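Local structure of LbaCas13a H328A (C2c2) (Lachnospiraceae bacterium NK4A179, 5WLH) at residues A[107-112]-A[149-154]; A[122-127]-A[139-144]; A[908-913]-A[964-969]; A[975-980]-A[1041-1046]. The protein is a CRISPR-Cas13a nuclease that binds a pre-crRNA as its guide and, like its relatives, probably cleaves target RNA with paired HEPN domains. All coordinates share one frame; numbering follows the deposited sequence.

Contact 1 (A[107-112]-A[149-154]); sequences LSVDDR and AERLKG
R151 stretches out from helix 146-155 to meet D110 and V109 of segment 107-112, which lies ahead of helix 115-130. The arginine's CB leaves the helix with CG anti to the backbone N, and the chain stays extended from CG through CD to NE, a straight rod that carries the charge well beyond the helix surface. The side chain also touches F114. At the tip, R151 CZ comes within 3.9 Å of D110 OD2, and the two amino groups divide the work. R151 NH2 gives a hydrogen bond to D110 OD2 at 2.9 Å, with an N-H...O angle of 163°; the oxygen lies in the guanidinium plane at its edge. On the carboxylate side the bond arrives on the anti side and 31° out of plane, and the planes of the two flat groups are 51° apart. R151 NH1 turns instead to hydrocarbon, with V109 CG2 at 3.7 Å and D110 CB at 4.0 Å from it. Valine fits this spot as an apolar residue: V109 CG2 meets R151, and the side chain also touches I155. D110 has left-handed backbone torsions, as do D111 and R112 after it, and its CB is directed toward helix 146-155. The result is typical of a single-bonded Arg-Asp salt bridge on a protein surface, here joining segment 107-112 to helix 146-155 further along the chain.

Contact 2 (A[122-127]-A[139-144]); sequences AELSYT and FETCGV
L124 CA and C142 CA make the closest backbone approach, 8.5 Å apart, where helix 115-130 passes the loop after it, which includes a short 3-10 segment at F139 and E140. Two successive helices are thus joined by a loop that folds back on the first before leading into helix 146-155. L124 does the touching. Its CG lies anti to the carbonyl carbon (chi1 -65°), and the extended second torsion (chi2 -168°) then brings L124 CD1 over to the loop, 3.8 Å from T141 OG1 and 4.4 Å from C142 SG. Leucine suits the place because its branched apolar end spans the gap between the two backbones and packs on both T141 and C142, where the cysteine's soft sulfur offers an apolar surface. T141 OG1 meets that methyl merely by packing, because its polar partner is A138 O. The C142 backbone N bonds back to F139 O, tightening the turn, while the F139 ring stacks on Y121 of helix 115-130, a second hold on the loop. On the helix itself E123 O receives two bonds from one residue: T127 N at 2.9 Å, and T127 OG1 at 3.1 Å from above the carbonyl plane.

Contact 3 (A[908-913]-A[964-969]); sequences IVSRFL and DAVIDL
S910 OG, facing I967 across the helix pair, is gripped by several groups: W906 O and Y907 O from its own helix, and S970 OG from helix 960-974. One proton cannot serve both carbonyls fully, so they probably share it or alternate, while the bond with S970 ties the two helices together. With chi1 at 67° the hydroxyl sits between the backbone N and the carbonyl carbon, which folds it back onto the carbonyls of the preceding turn. A small side chain whose hydroxyl is satisfied by its own helix and by S970 lets the helices come very near, with S910 CA and I967 CA only 5.8 Å apart. Packing does the rest. S910 OG rests 3.8 Å from I967 CA, and S910 CB fits against both branches of the isoleucine, 4.1 Å from I967 CG1 and 4.1 Å from I967 CG2. V966 lies at the margin, its CG1 4.5 Å from S910 OG. M921 of helix 915-941 also touches the serine. The chemistry implies a buried, close-packed helix interface in which a serine supplies both smallness and a hydroxyl whose hydrogen bonding is already met, so that its polarity can be accommodated beside aliphatic carbon.

Contact 4 (A[975-980]-A[1041-1046]); sequences GTISSE and IILSKL. With nucleotides of chain B.
The loop that follows helix 960-974 runs between the bound guide RNA and helix 1039-1047, and I977 is the residue with which it presses on that helix. I977 CA lies 7.6 Å from I1042 CA, and CB is directed toward the helix, with both branches beyond it in use. I977 CG2, placed anti to the backbone N, meets I1042 CG2 at 3.8 Å. The other branch bends round (chi2 -56°) to bring I977 CD1 to L1043 CD2, 3.6 Å away, and also near I1042 CG2, so that it is wedged against two neighbouring helix residues that it crosses obliquely. With a serine in place of I977 both touching methyls would be gone, and I1042 CG2 and L1043 CD2 would probably be left without their loop partner, a gap opening beneath the loop. Past it, S978 OG accepts a bond from E980 N at 3.0 Å, an ST turn, and also bonds D983. At the other end G975 O lies 3.1 Å from N6 of adenosine 36 of chain B, while T976 CA approaches the same N6 at 3.6 Å. Apolar packing at I977 is joined by polar bonds from R1039 to G975 O and between Y984 and S978 N, so the same loop packs on helix 1039-1047 and lies against a nucleotide of chain B.

Along the chain the order is contact 1 with contact 2 enclosed within it, then contact 3, then contact 4. The first two lie about 13 Å apart between centres, in one helical region far from the chain's centre: helix 115-130 leads through the loop of contact 2 into helix 146-155 of contact 1, and F139 and E140 pack on A149. Contacts 3 and 4, their centres about 17 Å apart, sit across the chain's centre, roughly 70 to 81 Å from the first pair, centre to centre. Helix 960-974 of contact 3 runs into the loop of contact 4, and Y566 meets F912 of one and L1046 of the other. Contacts 2, 3 and 4 all come near the bound RNA, so widely separated helical regions of the protein border one guide.

Contact 1 (A[107-112]-A[149-154])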
loop_
_atom_site.group_PDB
_atom_site.type_symbol
_atom_site.label_atom_id
_atom_site.label_comp_id
_atom_site.label_asym_id
_atom_site.label_seq_id
_atom_site.Cartn_x
_atom_site.Cartn_y
_atom_site.Cartn_z
ATOM N N LEU A 107 -33.299 -24.903 24.723
ATOM C CA LEU A 107 -33.204 -24.133 25.953
ATOM C C LEU A 107 -34.392 -23.204 26.173
ATOM O O LEU A 107 -34.532 -22.653 27.270
ATOM C CB LEU A 107 -31.899 -23.317 25.964
ATOM C CG LEU A 107 -30.603 -24.114 25.750
ATOM C CD1 LEU A 107 -29.366 -23.248 26.019
ATOM C CD2 LEU A 107 -30.566 -25.386 26.605
ATOM N N SER A 108 -35.242 -23.017 25.165
ATOM C CA SER A 108 -36.409 -22.150 25.272
ATOM C C SER A 108 -37.679 -22.927 25.598
ATOM O O SER A 108 -38.767 -22.340 25.635
ATOM C CB SER A 108 -36.591 -21.357 23.978
ATOM O OG SER A 108 -36.749 -22.238 22.879
ATOM N N VAL A 109 -37.548 -24.229 25.853
ATOM C CA VAL A 109 -38.688 -25.100 26.095
ATOM C C VAL A 109 -39.543 -24.595 27.263
ATOM O O VAL A 109 -39.063 -23.892 28.167
ATOM C CB VAL A 109 -38.165 -26.527 26.345
ATOM C CG1 VAL A 109 -37.300 -26.559 27.600
ATOM C CG2 VAL A 109 -39.297 -27.536 26.444
ATOM N N ASP A 110 -40.834 -24.936 27.222
ATOM C CA ASP A 110 -41.776 -24.580 28.280
ATOM C C ASP A 110 -41.920 -23.063 28.386
ATOM O O ASP A 110 -41.767 -22.474 29.456
ATOM C CB ASP A 110 -41.355 -25.198 29.617
ATOM C CG ASP A 110 -42.534 -25.520 30.520
ATOM O OD1 ASP A 110 -43.690 -25.182 30.170
ATOM O OD2 ASP A 110 -42.297 -26.114 31.593
ATOM N N ASP A 111 -42.191 -22.432 27.242
ATOM C CA ASP A 111 -42.472 -20.996 27.155
ATOM C C ASP A 111 -41.338 -20.158 27.751
ATOM O O ASP A 111 -41.564 -19.258 28.560
ATOM C CB ASP A 111 -43.812 -20.654 27.819
ATOM C CG ASP A 111 -45.014 -21.188 27.035
ATOM O OD1 ASP A 111 -44.986 -21.178 25.785
ATOM O OD2 ASP A 111 -45.989 -21.616 27.680
ATOM N N ARG A 112 -40.104 -20.466 27.340
ATOM C CA ARG A 112 -38.909 -19.699 27.710
ATOM C C ARG A 112 -38.676 -19.654 29.218
ATOM O O ARG A 112 -37.952 -18.786 29.703
ATOM C CB ARG A 112 -38.971 -18.266 27.163
ATOM C CG ARG A 112 -39.410 -18.140 25.713
ATOM C CD ARG A 112 -38.657 -17.021 24.987
ATOM N NE ARG A 112 -39.227 -16.715 23.675
ATOM C CZ ARG A 112 -40.460 -16.250 23.453
ATOM N NH1 ARG A 112 -41.295 -15.999 24.456
ATOM N NH2 ARG A 112 -40.856 -16.021 22.208
ATOM N N ALA A 149 -34.346 -28.457 38.558
ATOM C CA ALA A 149 -32.918 -28.615 38.309
ATOM C C ALA A 149 -32.625 -29.954 37.647
ATOM O O ALA A 149 -31.808 -30.034 36.726
ATOM C CB ALA A 149 -32.139 -28.477 39.618
ATOM N N GLU A 150 -33.309 -31.014 38.082
ATOM C CA GLU A 150 -33.119 -32.318 37.458
ATOM C C GLU A 150 -33.541 -32.305 35.992
ATOM O O GLU A 150 -32.867 -32.898 35.143
ATOM C CB GLU A 150 -33.893 -33.390 38.227
ATOM C CG GLU A 150 -33.227 -34.756 38.208
ATOM C CD GLU A 150 -31.838 -34.734 38.821
ATOM O OE1 GLU A 150 -31.687 -34.178 39.932
ATOM O OE2 GLU A 150 -30.897 -35.267 38.190
ATOM N N ARG A 151 -34.656 -31.639 35.673
ATOM C CA ARG A 151 -35.079 -31.550 34.278
ATOM C C ARG A 151 -34.072 -30.761 33.446
ATOM O O ARG A 151 -33.680 -31.188 32.353
ATOM C CB ARG A 151 -36.462 -30.907 34.183
ATOM C CG ARG A 151 -36.982 -30.800 32.770
ATOM C CD ARG A 151 -38.290 -30.014 32.745
ATOM N NE ARG A 151 -38.803 -29.874 31.391
ATOM C CZ ARG A 151 -39.782 -29.046 31.049
ATOM N NH1 ARG A 151 -40.179 -28.983 29.786
ATOM N NH2 ARG A 151 -40.359 -28.280 31.969
ATOM N N LEU A 152 -33.653 -29.599 33.944
ATOM C CA LEU A 152 -32.730 -28.757 33.187
ATOM C C LEU A 152 -31.409 -29.473 32.957
ATOM O O LEU A 152 -30.889 -29.504 31.833
ATOM C CB LEU A 152 -32.513 -27.435 33.923
ATOM C CG LEU A 152 -33.779 -26.607 34.143
ATOM C CD1 LEU A 152 -33.446 -25.139 34.471
ATOM C CD2 LEU A 152 -34.663 -26.691 32.922
ATOM N N LYS A 153 -30.859 -30.077 34.014
ATOM C CA LYS A 153 -29.626 -30.844 33.869
ATOM C C LYS A 153 -29.778 -31.923 32.799
ATOM O O LYS A 153 -28.839 -32.199 32.043
ATOM C CB LYS A 153 -29.243 -31.434 35.229
ATOM C CG LYS A 153 -28.103 -32.431 35.229
ATOM C CD LYS A 153 -27.896 -32.966 36.640
ATOM C CE LYS A 153 -27.385 -34.395 36.624
ATOM N NZ LYS A 153 -26.015 -34.496 37.200
ATOM N N GLY A 154 -30.969 -32.521 32.691
ATOM C CA GLY A 154 -31.179 -33.524 31.661
ATOM C C GLY A 154 -31.223 -32.933 30.265
ATOM O O GLY A 154 -30.773 -33.555 29.300
#

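Contact 2 (A[122-127]-A[139-144])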
loop_
_atom_site.group_PDB
_atom_site.type_symbol
_atom_site.label_atom_id
_atom_site.label_comp_id
_atom_site.label_asym_id
_atom_site.label_seq_id
_atom_site.Cartn_x
_atom_site.Cartn_y
_atom_site.Cartn_z
ATOM N N ALA A 122 -24.559 -21.030 32.396
ATOM C CA ALA A 122 -23.420 -20.744 31.533
ATOM C C ALA A 122 -22.459 -19.768 32.198
ATOM O O ALA A 122 -21.237 -19.935 32.115
ATOM C CB ALA A 122 -23.913 -20.193 30.201
ATOM N N GLU A 123 -22.994 -18.742 32.860
ATOM C CA GLU A 123 -22.147 -17.790 33.579
ATOM C C GLU A 123 -21.338 -18.491 34.658
ATOM O O GLU A 123 -20.115 -18.316 34.756
ATOM C CB GLU A 123 -23.004 -16.682 34.199
ATOM C CG GLU A 123 -23.786 -15.852 33.206
ATOM C CD GLU A 123 -22.960 -14.739 32.608
ATOM O OE1 GLU A 123 -21.839 -14.495 33.112
ATOM O OE2 GLU A 123 -23.434 -14.102 31.646
ATOM N N LEU A 124 -22.008 -19.299 35.480
ATOM C CA LEU A 124 -21.308 -19.999 36.548
ATOM C C LEU A 124 -20.353 -21.055 36.006
ATOM O O LEU A 124 -19.320 -21.319 36.630
ATOM C CB LEU A 124 -22.311 -20.633 37.509
ATOM C CG LEU A 124 -23.174 -19.641 38.293
ATOM C CD1 LEU A 124 -23.914 -20.351 39.420
ATOM C CD2 LEU A 124 -22.333 -18.477 38.832
ATOM N N SER A 125 -20.674 -21.671 34.862
ATOM C CA SER A 125 -19.753 -22.632 34.254
ATOM C C SER A 125 -18.441 -21.955 33.880
ATOM O O SER A 125 -17.354 -22.480 34.139
ATOM C CB SER A 125 -20.386 -23.260 33.019
ATOM O OG SER A 125 -19.467 -24.109 32.359
ATOM N N TYR A 126 -18.540 -20.773 33.269
ATOM C CA TYR A 126 -17.360 -19.986 32.925
ATOM C C TYR A 126 -16.614 -19.537 34.178
ATOM O O TYR A 126 -15.393 -19.705 34.281
ATOM C CB TYR A 126 -17.789 -18.785 32.080
ATOM C CG TYR A 126 -16.683 -17.793 31.808
ATOM C CD1 TYR A 126 -15.457 -18.213 31.315
ATOM C CD2 TYR A 126 -16.869 -16.432 32.041
ATOM C CE1 TYR A 126 -14.438 -17.310 31.060
ATOM C CE2 TYR A 126 -15.855 -15.521 31.793
ATOM C CZ TYR A 126 -14.644 -15.966 31.303
ATOM O OH TYR A 126 -13.634 -15.070 31.053
ATOM N N THR A 127 -17.338 -18.968 35.146
ATOM C CA THR A 127 -16.704 -18.510 36.380
ATOM C C THR A 127 -16.022 -19.654 37.116
ATOM O O THR A 127 -14.968 -19.459 37.732
ATOM C CB THR A 127 -17.748 -17.832 37.274
ATOM O OG1 THR A 127 -18.248 -16.676 36.596
ATOM C CG2 THR A 127 -17.144 -17.387 38.601
ATOM N N PHE A 139 -28.026 -26.547 39.075
ATOM C CA PHE A 139 -29.062 -25.569 38.763
ATOM C C PHE A 139 -29.727 -24.992 40.011
ATOM O O PHE A 139 -30.343 -23.922 39.927
ATOM C CB PHE A 139 -30.099 -26.196 37.837
ATOM C CG PHE A 139 -29.712 -26.155 36.387
ATOM C CD1 PHE A 139 -29.829 -24.983 35.660
ATOM C CD2 PHE A 139 -29.209 -27.281 35.758
ATOM C CE1 PHE A 139 -29.473 -24.939 34.323
ATOM C CE2 PHE A 139 -28.850 -27.244 34.427
ATOM C CZ PHE A 139 -28.983 -26.066 33.703
ATOM N N GLU A 140 -29.598 -25.658 41.165
ATOM C CA GLU A 140 -30.160 -25.124 42.404
ATOM C C GLU A 140 -29.617 -23.737 42.725
ATOM O O GLU A 140 -30.320 -22.918 43.330
ATOM C CB GLU A 140 -29.876 -26.079 43.563
ATOM C CG GLU A 140 -30.743 -27.322 43.569
ATOM C CD GLU A 140 -30.243 -28.397 42.622
ATOM O OE1 GLU A 140 -30.857 -29.483 42.596
ATOM O OE2 GLU A 140 -29.241 -28.162 41.909
ATOM N N THR A 141 -28.377 -23.452 42.328
ATOM C CA THR A 141 -27.756 -22.156 42.547
ATOM C C THR A 141 -27.976 -21.193 41.378
ATOM O O THR A 141 -27.296 -20.165 41.290
ATOM C CB THR A 141 -26.262 -22.339 42.827
ATOM O OG1 THR A 141 -25.613 -22.853 41.658
ATOM C CG2 THR A 141 -26.056 -23.320 43.973
ATOM N N CYS A 142 -28.909 -21.509 40.479
ATOM C CA CYS A 142 -29.317 -20.608 39.408
ATOM C C CYS A 142 -30.741 -20.093 39.612
ATOM O O CYS A 142 -31.394 -19.680 38.648
ATOM C CB CYS A 142 -29.183 -21.300 38.047
ATOM S SG CYS A 142 -27.542 -22.037 37.711
ATOM N N GLY A 143 -31.230 -20.114 40.851
ATOM C CA GLY A 143 -32.569 -19.641 41.164
ATOM C C GLY A 143 -33.677 -20.620 40.844
ATOM O O GLY A 143 -34.751 -20.207 40.386
ATOM N N VAL A 144 -33.457 -21.911 41.092
ATOM C CA VAL A 144 -34.343 -22.971 40.618
ATOM C C VAL A 144 -34.406 -24.080 41.663
ATOM O O VAL A 144 -33.401 -24.402 42.305
ATOM C CB VAL A 144 -33.866 -23.502 39.243
ATOM C CG1 VAL A 144 -34.291 -24.946 39.013
ATOM C CG2 VAL A 144 -34.379 -22.603 38.121
#

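Contact 3 (A[908-913]-A[964-969])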
loop_
_atom_site.group_PDB
_atom_site.type_symbol
_atom_site.label_atom_id
_atom_site.label_comp_id
_atom_site.label_asym_id
_atom_site.label_seq_id
_atom_site.Cartn_x
_atom_site.Cartn_y
_atom_site.Cartn_z
ATOM N N ILE A 908 6.784 21.637 -11.861
ATOM C CA ILE A 908 7.894 20.998 -12.563
ATOM C C ILE A 908 7.936 19.500 -12.270
ATOM O O ILE A 908 8.168 18.693 -13.173
ATOM C CB ILE A 908 9.223 21.687 -12.212
ATOM C CG1 ILE A 908 9.204 23.129 -12.740
ATOM C CG2 ILE A 908 10.416 20.915 -12.789
ATOM C CD1 ILE A 908 9.014 23.204 -14.285
ATOM N N VAL A 909 7.720 19.097 -11.014
ATOM C CA VAL A 909 7.787 17.668 -10.710
ATOM C C VAL A 909 6.706 16.909 -11.475
ATOM O O VAL A 909 6.995 15.916 -12.151
ATOM C CB VAL A 909 7.704 17.420 -9.192
ATOM C CG1 VAL A 909 7.487 15.927 -8.899
ATOM C CG2 VAL A 909 8.996 17.863 -8.544
ATOM N N SER A 910 5.456 17.381 -11.415
ATOM C CA SER A 910 4.394 16.641 -12.101
ATOM C C SER A 910 4.562 16.720 -13.610
ATOM O O SER A 910 4.242 15.761 -14.324
ATOM C CB SER A 910 3.014 17.163 -11.700
ATOM O OG SER A 910 2.797 18.482 -12.173
ATOM N N ARG A 911 5.106 17.834 -14.099
ATOM C CA ARG A 911 5.206 18.038 -15.537
ATOM C C ARG A 911 6.190 17.070 -16.178
ATOM O O ARG A 911 6.056 16.758 -17.364
ATOM C CB ARG A 911 5.612 19.488 -15.826
ATOM C CG ARG A 911 5.493 19.886 -17.290
ATOM C CD ARG A 911 4.063 19.872 -17.781
ATOM N NE ARG A 911 4.009 20.335 -19.168
ATOM C CZ ARG A 911 4.131 19.545 -20.236
ATOM N NH1 ARG A 911 4.293 18.231 -20.104
ATOM N NH2 ARG A 911 4.083 20.076 -21.446
ATOM N N PHE A 912 7.185 16.599 -15.423
ATOM C CA PHE A 912 8.187 15.681 -15.950
ATOM C C PHE A 912 7.806 14.218 -15.764
ATOM O O PHE A 912 8.654 13.343 -15.944
ATOM C CB PHE A 912 9.544 15.965 -15.305
ATOM C CG PHE A 912 10.331 16.986 -16.061
ATOM C CD1 PHE A 912 11.075 16.614 -17.167
ATOM C CD2 PHE A 912 10.254 18.324 -15.720
ATOM C CE1 PHE A 912 11.762 17.549 -17.894
ATOM C CE2 PHE A 912 10.948 19.277 -16.445
ATOM C CZ PHE A 912 11.699 18.888 -17.537
ATOM N N LEU A 913 6.553 13.937 -15.420
ATOM C CA LEU A 913 6.102 12.558 -15.283
ATOM C C LEU A 913 5.506 12.056 -16.590
ATOM O O LEU A 913 5.163 12.829 -17.473
ATOM C CB LEU A 913 5.057 12.452 -14.175
ATOM C CG LEU A 913 5.493 12.879 -12.780
ATOM C CD1 LEU A 913 4.297 12.800 -11.834
ATOM C CD2 LEU A 913 6.658 11.977 -12.310
ATOM N N ASP A 964 -3.932 20.869 -7.331
ATOM C CA ASP A 964 -4.746 20.043 -8.202
ATOM C C ASP A 964 -4.724 20.563 -9.629
ATOM O O ASP A 964 -4.428 19.817 -10.567
ATOM C CB ASP A 964 -6.167 19.976 -7.653
ATOM C CG ASP A 964 -7.005 18.912 -8.335
ATOM O OD1 ASP A 964 -7.376 19.113 -9.515
ATOM O OD2 ASP A 964 -7.276 17.859 -7.709
ATOM N N ALA A 965 -5.005 21.860 -9.807
ATOM C CA ALA A 965 -5.057 22.426 -11.148
ATOM C C ALA A 965 -3.708 22.325 -11.834
ATOM O O ALA A 965 -3.635 22.090 -13.042
ATOM C CB ALA A 965 -5.504 23.886 -11.073
ATOM N N VAL A 966 -2.624 22.506 -11.079
ATOM C CA VAL A 966 -1.297 22.419 -11.672
ATOM C C VAL A 966 -1.018 21.000 -12.140
ATOM O O VAL A 966 -0.559 20.778 -13.267
ATOM C CB VAL A 966 -0.232 22.884 -10.671
ATOM C CG1 VAL A 966 1.119 22.508 -11.181
ATOM C CG2 VAL A 966 -0.329 24.409 -10.459
ATOM N N ILE A 967 -1.250 20.021 -11.263
ATOM C CA ILE A 967 -0.989 18.641 -11.660
ATOM C C ILE A 967 -1.875 18.255 -12.831
ATOM O O ILE A 967 -1.425 17.599 -13.773
ATOM C CB ILE A 967 -1.185 17.679 -10.481
ATOM C CG1 ILE A 967 -0.257 18.040 -9.326
ATOM C CG2 ILE A 967 -0.888 16.235 -10.943
ATOM C CD1 ILE A 967 -0.384 17.080 -8.143
ATOM N N ASP A 968 -3.151 18.653 -12.779
ATOM C CA ASP A 968 -4.080 18.367 -13.868
ATOM C C ASP A 968 -3.578 18.950 -15.182
ATOM O O ASP A 968 -3.694 18.311 -16.242
ATOM C CB ASP A 968 -5.463 18.913 -13.517
ATOM C CG ASP A 968 -6.450 18.790 -14.668
ATOM O OD1 ASP A 968 -7.077 17.724 -14.802
ATOM O OD2 ASP A 968 -6.585 19.763 -15.446
ATOM N N LEU A 969 -2.995 20.153 -15.131
ATOM C CA LEU A 969 -2.386 20.730 -16.326
ATOM C C LEU A 969 -1.285 19.820 -16.847
ATOM O O LEU A 969 -1.214 19.547 -18.049
ATOM C CB LEU A 969 -1.859 22.141 -16.027
ATOM C CG LEU A 969 -1.002 22.781 -17.124
ATOM C CD1 LEU A 969 -1.318 24.271 -17.301
ATOM C CD2 LEU A 969 0.499 22.586 -16.846
#

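Contact 4 (A[975-980]-A[1041-1046])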
loop_
_atom_site.group_PDB
_atom_site.type_symbol
_atom_site.label_atom_id
_atom_site.label_comp_id
_atom_site.label_asym_id
_atom_site.label_seq_id
_atom_site.Cartn_x
_atom_site.Cartn_y
_atom_site.Cartn_z
ATOM N N GLY A 975 0.478 14.161 -21.897
ATOM C CA GLY A 975 -0.069 13.299 -22.923
ATOM C C GLY A 975 -0.300 13.981 -24.254
ATOM O O GLY A 975 -0.876 13.364 -25.160
ATOM N N THR A 976 0.128 15.233 -24.403
ATOM C CA THR A 976 -0.075 15.976 -25.649
ATOM C C THR A 976 1.241 16.010 -26.413
ATOM O O THR A 976 2.094 16.879 -26.207
ATOM C CB THR A 976 -0.611 17.371 -25.383
ATOM O OG1 THR A 976 -1.812 17.259 -24.617
ATOM C CG2 THR A 976 -0.925 18.055 -26.705
ATOM N N ILE A 977 1.385 15.059 -27.313
ATOM C CA ILE A 977 2.585 14.915 -28.121
ATOM C C ILE A 977 2.526 15.904 -29.277
ATOM O O ILE A 977 1.463 16.122 -29.876
ATOM C CB ILE A 977 2.712 13.464 -28.617
ATOM C CG1 ILE A 977 2.774 12.517 -27.422
ATOM C CG2 ILE A 977 3.970 13.279 -29.451
ATOM C CD1 ILE A 977 3.890 12.857 -26.463
ATOM N N SER A 978 3.671 16.508 -29.586
ATOM C CA SER A 978 3.771 17.412 -30.722
ATOM C C SER A 978 3.441 16.671 -32.021
ATOM O O SER A 978 3.533 15.448 -32.111
ATOM C CB SER A 978 5.178 18.011 -30.784
ATOM O OG SER A 978 5.348 18.826 -31.929
ATOM N N SER A 979 3.027 17.421 -33.034
ATOM C CA SER A 979 2.860 16.806 -34.346
ATOM C C SER A 979 4.116 16.922 -35.192
ATOM O O SER A 979 4.140 16.428 -36.323
ATOM C CB SER A 979 1.673 17.424 -35.090
ATOM O OG SER A 979 1.718 18.832 -35.030
ATOM N N GLU A 980 5.157 17.563 -34.667
ATOM C CA GLU A 980 6.406 17.782 -35.383
ATOM C C GLU A 980 7.412 16.721 -34.953
ATOM O O GLU A 980 7.856 16.705 -33.797
ATOM C CB GLU A 980 6.943 19.184 -35.104
ATOM C CG GLU A 980 5.997 20.315 -35.482
ATOM C CD GLU A 980 5.677 20.337 -36.967
ATOM O OE1 GLU A 980 6.524 19.877 -37.765
ATOM O OE2 GLU A 980 4.583 20.817 -37.333
ATOM N N ILE A 1041 5.645 5.575 -29.328
ATOM C CA ILE A 1041 7.093 5.615 -29.507
ATOM C C ILE A 1041 7.676 6.838 -28.810
ATOM O O ILE A 1041 8.684 6.744 -28.105
ATOM C CB ILE A 1041 7.451 5.594 -31.005
ATOM C CG1 ILE A 1041 7.050 4.252 -31.627
ATOM C CG2 ILE A 1041 8.940 5.867 -31.206
ATOM C CD1 ILE A 1041 7.980 3.129 -31.327
ATOM N N ILE A 1042 7.051 8.002 -28.995
ATOM C CA ILE A 1042 7.591 9.214 -28.387
ATOM C C ILE A 1042 7.438 9.156 -26.868
ATOM O O ILE A 1042 8.356 9.523 -26.127
ATOM C CB ILE A 1042 6.934 10.472 -28.988
ATOM C CG1 ILE A 1042 7.572 10.819 -30.338
ATOM C CG2 ILE A 1042 7.179 11.681 -28.098
ATOM C CD1 ILE A 1042 7.218 9.913 -31.451
ATOM N N LEU A 1043 6.293 8.661 -26.379
ATOM C CA LEU A 1043 6.120 8.540 -24.933
ATOM C C LEU A 1043 7.145 7.582 -24.336
ATOM O O LEU A 1043 7.645 7.802 -23.228
ATOM C CB LEU A 1043 4.696 8.082 -24.609
ATOM C CG LEU A 1043 3.590 9.114 -24.823
ATOM C CD1 LEU A 1043 2.243 8.457 -24.616
ATOM C CD2 LEU A 1043 3.742 10.332 -23.895
ATOM N N SER A 1044 7.468 6.505 -25.051
ATOM C CA SER A 1044 8.493 5.589 -24.550
ATOM C C SER A 1044 9.876 6.239 -24.576
ATOM O O SER A 1044 10.718 5.947 -23.718
ATOM C CB SER A 1044 8.463 4.295 -25.364
ATOM O OG SER A 1044 9.288 4.406 -26.505
ATOM N N LYS A 1045 10.109 7.151 -25.521
ATOM C CA LYS A 1045 11.383 7.868 -25.584
ATOM C C LYS A 1045 11.509 8.885 -24.453
ATOM O O LYS A 1045 12.590 9.056 -23.881
ATOM C CB LYS A 1045 11.520 8.554 -26.945
ATOM C CG LYS A 1045 12.585 9.651 -27.025
ATOM C CD LYS A 1045 13.930 9.096 -27.460
ATOM C CE LYS A 1045 14.722 10.094 -28.317
ATOM N NZ LYS A 1045 14.314 11.524 -28.124
ATOM N N LEU A 1046 10.427 9.582 -24.123
ATOM C CA LEU A 1046 10.524 10.619 -23.097
ATOM C C LEU A 1046 10.526 10.016 -21.701
ATOM O O LEU A 1046 11.276 10.464 -20.824
ATOM C CB LEU A 1046 9.359 11.598 -23.213
ATOM C CG LEU A 1046 9.214 12.388 -24.513
ATOM C CD1 LEU A 1046 7.969 13.268 -24.464
ATOM C CD2 LEU A 1046 10.447 13.223 -24.723
ATOM P P A B 36 -7.434 10.853 -22.092
ATOM O OP1 A B 36 -7.577 11.839 -23.187
ATOM O OP2 A B 36 -8.536 10.624 -21.135
ATOM O "O5'" A B 36 -7.059 9.438 -22.689
ATOM C "C5'" A B 36 -7.971 8.751 -23.528
ATOM C "C4'" A B 36 -7.270 8.199 -24.739
ATOM O "O4'" A B 36 -6.696 9.282 -25.520
ATOM C "C3'" A B 36 -6.125 7.252 -24.455
ATOM O "O3'" A B 36 -6.034 6.413 -25.607
ATOM C "C2'" A B 36 -4.928 8.206 -24.416
ATOM O "O2'" A B 36 -3.672 7.593 -24.581
ATOM C "C1'" A B 36 -5.280 9.137 -25.573
ATOM N N9 A B 36 -4.737 10.489 -25.520
ATOM C C8 A B 36 -4.605 11.347 -24.455
ATOM N N7 A B 36 -4.152 12.530 -24.800
ATOM C C5 A B 36 -4.011 12.452 -26.184
ATOM C C6 A B 36 -3.579 13.374 -27.157
ATOM N N6 A B 36 -3.183 14.619 -26.868
ATOM N N1 A B 36 -3.561 12.968 -28.450
ATOM C C2 A B 36 -3.956 11.725 -28.742
ATOM N N3 A B 36 -4.387 10.775 -27.915
ATOM C C4 A B 36 -4.387 11.208 -26.638
#